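Ethanolamine utilization protein EutL (Clostridium perfringens E str. JGS1987, PDB 4TME) forms trimeric shell tiles of the ethanolamine utilization microcompartment, in which bound ethanolamine probably controls opening of a transport pore. Local coordinates at residues C[115-126]-C[200-211]. Sequence-based numbering, arbitrary orientation.
Sequences ANEDDSICYYAQ and CDAFAEAVQSVA
The ring of Y123 lies over the helix 200-211, between A204, V207 and Q208. Its CE2 meets A204 CB at 3.4 Å, the methyl coming from above the ring plane; the A204 carbonyl oxygen sits over one ring face, and V207 CG1 comes obliquely to CD1 at 3.7 Å. CG of Y123 stands between its backbone N and carbonyl carbon (chi1 60°), which sets the ring's long axis across the helix. Smaller apolar groups extend the packing both ways: A211 CB fits between I121 CD1, 3.6 Å away, and A115 CB, while A125 CB packs against C200 CB and, obliquely, F203 CD2. C200 SG reaches the backbone of Q126, 3.6 Å from Q126 C. Here a helix of the BMC fold covers its antiparallel sheet, running nearly opposite to strand 122-126 (166°) at an axis distance of 8.0 Å; F203 and V207 also pack on strand 146-152. The other side of the strand looks toward ethanolamine, about 7 Å from the Y124 side chain, whose hydroxyl bonds T49. The direct polar link is weak: Q208 NE2 donates to Y123 OH at 2.7 Å but at a bent 126°; NE2 stands at the ring edge, near its plane, the amide plane turned 63° from the ring, and N3 is the stronger partner of NE2. A water bridges the carbonyl oxygens of A115 and Q208. Within the type I turn N116-D119 and just beyond it, N116 clasps S120 twice: OD1 takes S120 N on a lone pair in the carbonyl plane, and ND2 donates to S120 OG, which donates to D118 OD1.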
loop_
_atom_site.group_PDB
_atom_site.type_symbol
_atom_site.label_atom_id
_atom_site.label_comp_id
_atom_site.label_asym_id
_atom_site.label_seq_id
_atom_site.Cartn_x
_atom_site.Cartn_y
_atom_site.Cartn_z
ATOM N N ALA C 115 17.422 -16.801 -3.617
ATOM C CA ALA C 115 17.110 -18.170 -3.204
ATOM C C ALA C 115 16.830 -19.103 -4.389
ATOM O O ALA C 115 16.570 -20.292 -4.185
ATOM C CB ALA C 115 15.900 -18.154 -2.247
ATOM N N ASN C 116 16.891 -18.601 -5.625
ATOM C CA ASN C 116 16.599 -19.474 -6.761
ATOM C C ASN C 116 17.198 -18.993 -8.084
ATOM O O ASN C 116 17.904 -17.976 -8.138
ATOM C CB ASN C 116 15.068 -19.666 -6.902
ATOM C CG ASN C 116 14.324 -18.373 -7.224
ATOM O OD1 ASN C 116 14.926 -17.327 -7.464
ATOM N ND2 ASN C 116 12.993 -18.449 -7.232
ATOM N N GLU C 117 16.920 -19.735 -9.152
ATOM C CA GLU C 117 17.699 -19.581 -10.383
ATOM C C GLU C 117 17.493 -18.219 -11.028
ATOM O O GLU C 117 18.448 -17.646 -11.564
ATOM C CB GLU C 117 17.355 -20.693 -11.379
ATOM C CG GLU C 117 18.136 -20.622 -12.700
ATOM C CD GLU C 117 19.654 -20.654 -12.506
ATOM O OE1 GLU C 117 20.132 -21.379 -11.604
ATOM O OE2 GLU C 117 20.369 -19.951 -13.256
ATOM N N ASP C 118 16.271 -17.686 -10.977
ATOM C CA ASP C 118 16.011 -16.399 -11.624
ATOM C C ASP C 118 15.892 -15.240 -10.631
ATOM O O ASP C 118 15.441 -14.150 -10.994
ATOM C CB ASP C 118 14.756 -16.486 -12.508
ATOM C CG ASP C 118 13.500 -16.759 -11.724
ATOM O OD1 ASP C 118 13.604 -17.156 -10.544
ATOM O OD2 ASP C 118 12.398 -16.588 -12.300
ATOM N N ASP C 119 16.351 -15.453 -9.395
ATOM C CA ASP C 119 16.357 -14.411 -8.370
ATOM C C ASP C 119 14.946 -13.854 -8.119
ATOM O O ASP C 119 14.778 -12.673 -7.797
ATOM C CB ASP C 119 17.297 -13.246 -8.751
ATOM C CG ASP C 119 18.711 -13.695 -9.050
ATOM O OD1 ASP C 119 19.081 -14.840 -8.697
ATOM O OD2 ASP C 119 19.463 -12.887 -9.650
ATOM N N SER C 120 13.933 -14.709 -8.251
ATOM C CA SER C 120 12.558 -14.275 -8.027
ATOM C C SER C 120 12.123 -14.515 -6.576
ATOM O O SER C 120 11.014 -14.154 -6.186
ATOM C CB SER C 120 11.610 -14.996 -8.994
ATOM O OG SER C 120 11.633 -16.395 -8.795
ATOM N N ILE C 121 12.989 -15.135 -5.781
ATOM C CA ILE C 121 12.802 -15.159 -4.329
ATOM C C ILE C 121 14.116 -14.711 -3.739
ATOM O O ILE C 121 15.163 -15.189 -4.155
ATOM C CB ILE C 121 12.443 -16.576 -3.792
ATOM C CG1 ILE C 121 11.137 -17.064 -4.414
ATOM C CG2 ILE C 121 12.315 -16.560 -2.275
ATOM C CD1 ILE C 121 10.821 -18.521 -4.127
ATOM N N CYS C 122 14.070 -13.801 -2.772
ATOM C CA CYS C 122 15.276 -13.309 -2.133
ATOM C C CYS C 122 15.013 -12.983 -0.670
ATOM O O CYS C 122 13.853 -12.782 -0.261
ATOM C CB CYS C 122 15.799 -12.066 -2.850
ATOM S SG CYS C 122 14.656 -10.666 -2.751
ATOM N N TYR C 123 16.086 -12.896 0.109
ATOM C CA TYR C 123 15.953 -12.663 1.535
ATOM C C TYR C 123 17.155 -11.911 2.070
ATOM O O TYR C 123 18.209 -11.837 1.430
ATOM C CB TYR C 123 15.819 -13.993 2.289
ATOM C CG TYR C 123 17.012 -14.900 2.093
ATOM C CD1 TYR C 123 17.064 -15.803 1.036
ATOM C CD2 TYR C 123 18.089 -14.860 2.962
ATOM C CE1 TYR C 123 18.165 -16.629 0.851
ATOM C CE2 TYR C 123 19.181 -15.672 2.783
ATOM C CZ TYR C 123 19.216 -16.559 1.732
ATOM O OH TYR C 123 20.316 -17.371 1.573
ATOM N N TYR C 124 16.962 -11.353 3.253
ATOM C CA TYR C 124 17.996 -10.621 3.993
ATOM C C TYR C 124 18.185 -11.334 5.311
ATOM O O TYR C 124 17.209 -11.601 6.006
ATOM C CB TYR C 124 17.534 -9.195 4.221
ATOM C CG TYR C 124 18.558 -8.149 4.681
ATOM C CD1 TYR C 124 19.714 -7.908 3.956
ATOM C CD2 TYR C 124 18.274 -7.320 5.773
ATOM C CE1 TYR C 124 20.593 -6.924 4.351
ATOM C CE2 TYR C 124 19.157 -6.324 6.173
ATOM C CZ TYR C 124 20.299 -6.127 5.449
ATOM O OH TYR C 124 21.181 -5.104 5.833
ATOM N N ALA C 125 19.424 -11.644 5.646
ATOM C CA ALA C 125 19.732 -12.308 6.906
ATOM C C ALA C 125 21.028 -11.699 7.414
ATOM O O ALA C 125 22.111 -12.271 7.255
ATOM C CB ALA C 125 19.857 -13.801 6.719
ATOM N N GLN C 126 20.897 -10.501 7.968
ATOM C CA GLN C 126 22.040 -9.648 8.266
ATOM C C GLN C 126 22.270 -9.638 9.760
ATOM O O GLN C 126 21.368 -9.332 10.541
ATOM C CB GLN C 126 21.789 -8.233 7.740
ATOM C CG GLN C 126 22.894 -7.209 8.046
ATOM C CD GLN C 126 24.170 -7.421 7.248
ATOM O OE1 GLN C 126 24.207 -8.189 6.282
ATOM N NE2 GLN C 126 25.234 -6.740 7.660
ATOM N N CYS C 200 20.473 -16.011 11.861
ATOM C CA CYS C 200 20.582 -15.632 10.454
ATOM C C CYS C 200 20.779 -16.878 9.578
ATOM O O CYS C 200 20.136 -17.005 8.538
ATOM C CB CYS C 200 21.749 -14.662 10.226
ATOM S SG CYS C 200 21.460 -12.994 10.845
ATOM N N ASP C 201 21.651 -17.787 10.010
ATOM C CA ASP C 201 21.958 -18.977 9.217
ATOM C C ASP C 201 20.703 -19.837 9.073
ATOM O O ASP C 201 20.395 -20.332 7.986
ATOM C CB ASP C 201 23.079 -19.808 9.855
ATOM C CG ASP C 201 24.448 -19.126 9.790
ATOM O OD1 ASP C 201 24.626 -18.127 9.045
ATOM O OD2 ASP C 201 25.352 -19.621 10.497
ATOM N N ALA C 202 19.987 -20.010 10.179
ATOM C CA ALA C 202 18.767 -20.819 10.188
ATOM C C ALA C 202 17.666 -20.186 9.341
ATOM O O ALA C 202 16.930 -20.900 8.635
ATOM C CB ALA C 202 18.280 -21.018 11.598
ATOM N N PHE C 203 17.533 -18.860 9.422
ATOM C CA PHE C 203 16.546 -18.125 8.628
ATOM C C PHE C 203 16.849 -18.334 7.142
ATOM O O PHE C 203 15.964 -18.680 6.362
ATOM C CB PHE C 203 16.561 -16.624 9.006
ATOM C CG PHE C 203 15.493 -15.795 8.322
ATOM C CD1 PHE C 203 14.213 -15.732 8.848
ATOM C CD2 PHE C 203 15.772 -15.067 7.181
ATOM C CE1 PHE C 203 13.222 -14.981 8.229
ATOM C CE2 PHE C 203 14.783 -14.302 6.568
ATOM C CZ PHE C 203 13.518 -14.264 7.092
ATOM N N ALA C 204 18.108 -18.127 6.751
ATOM C CA ALA C 204 18.485 -18.290 5.354
ATOM C C ALA C 204 18.177 -19.712 4.851
ATOM O O ALA C 204 17.629 -19.894 3.759
ATOM C CB ALA C 204 19.963 -17.983 5.156
ATOM N N GLU C 205 18.534 -20.706 5.647
ATOM C CA GLU C 205 18.338 -22.102 5.268
ATOM C C GLU C 205 16.852 -22.389 5.091
ATOM O O GLU C 205 16.443 -23.076 4.137
ATOM C CB GLU C 205 18.932 -23.040 6.322
ATOM C CG GLU C 205 18.847 -24.510 5.923
ATOM C CD GLU C 205 19.343 -25.442 7.007
ATOM O OE1 GLU C 205 19.987 -24.957 7.962
ATOM O OE2 GLU C 205 19.083 -26.659 6.902
ATOM N N ALA C 206 16.029 -21.837 5.982
ATOM C CA ALA C 206 14.589 -22.084 5.910
ATOM C C ALA C 206 13.949 -21.401 4.689
ATOM O O ALA C 206 13.081 -21.981 4.030
ATOM C CB ALA C 206 13.909 -21.622 7.187
ATOM N N VAL C 207 14.369 -20.180 4.368
ATOM C CA VAL C 207 13.850 -19.515 3.179
ATOM C C VAL C 207 14.235 -20.316 1.933
ATOM O O VAL C 207 13.403 -20.537 1.043
ATOM C CB VAL C 207 14.352 -18.055 3.044
ATOM C CG1 VAL C 207 13.850 -17.461 1.736
ATOM C CG2 VAL C 207 13.851 -17.190 4.217
ATOM N N GLN C 208 15.468 -20.809 1.887
ATOM C CA GLN C 208 15.914 -21.554 0.712
ATOM C C GLN C 208 15.101 -22.842 0.597
ATOM O O GLN C 208 14.784 -23.295 -0.506
ATOM C CB GLN C 208 17.420 -21.854 0.777
ATOM C CG GLN C 208 18.219 -20.564 0.573
ATOM C CD GLN C 208 19.688 -20.763 0.285
ATOM O OE1 GLN C 208 20.185 -21.893 0.199
ATOM N NE2 GLN C 208 20.402 -19.640 0.102
ATOM N N SER C 209 14.757 -23.411 1.744
ATOM C CA SER C 209 13.987 -24.647 1.767
ATOM C C SER C 209 12.618 -24.438 1.136
ATOM O O SER C 209 12.165 -25.272 0.347
ATOM C CB SER C 209 13.823 -25.171 3.191
ATOM O OG SER C 209 13.013 -26.338 3.179
ATOM N N VAL C 210 11.967 -23.326 1.471
ATOM C CA VAL C 210 10.630 -23.049 0.927
ATOM C C VAL C 210 10.740 -22.778 -0.562
ATOM O O VAL C 210 9.942 -23.268 -1.372
ATOM C CB VAL C 210 9.936 -21.851 1.629
ATOM C CG1 VAL C 210 8.585 -21.557 0.997
ATOM C CG2 VAL C 210 9.724 -22.165 3.100
ATOM N N ALA C 211 11.743 -21.986 -0.938
ATOM C CA ALA C 211 11.921 -21.663 -2.338
ATOM C C ALA C 211 12.113 -22.924 -3.163
ATOM O O ALA C 211 11.591 -23.036 -4.274
ATOM C CB ALA C 211 13.119 -20.696 -2.504
HETATM O O HOH W 1 16.676 -22.497 -2.475
HETATM O O HOH W 2 11.881 -21.143 -7.095
#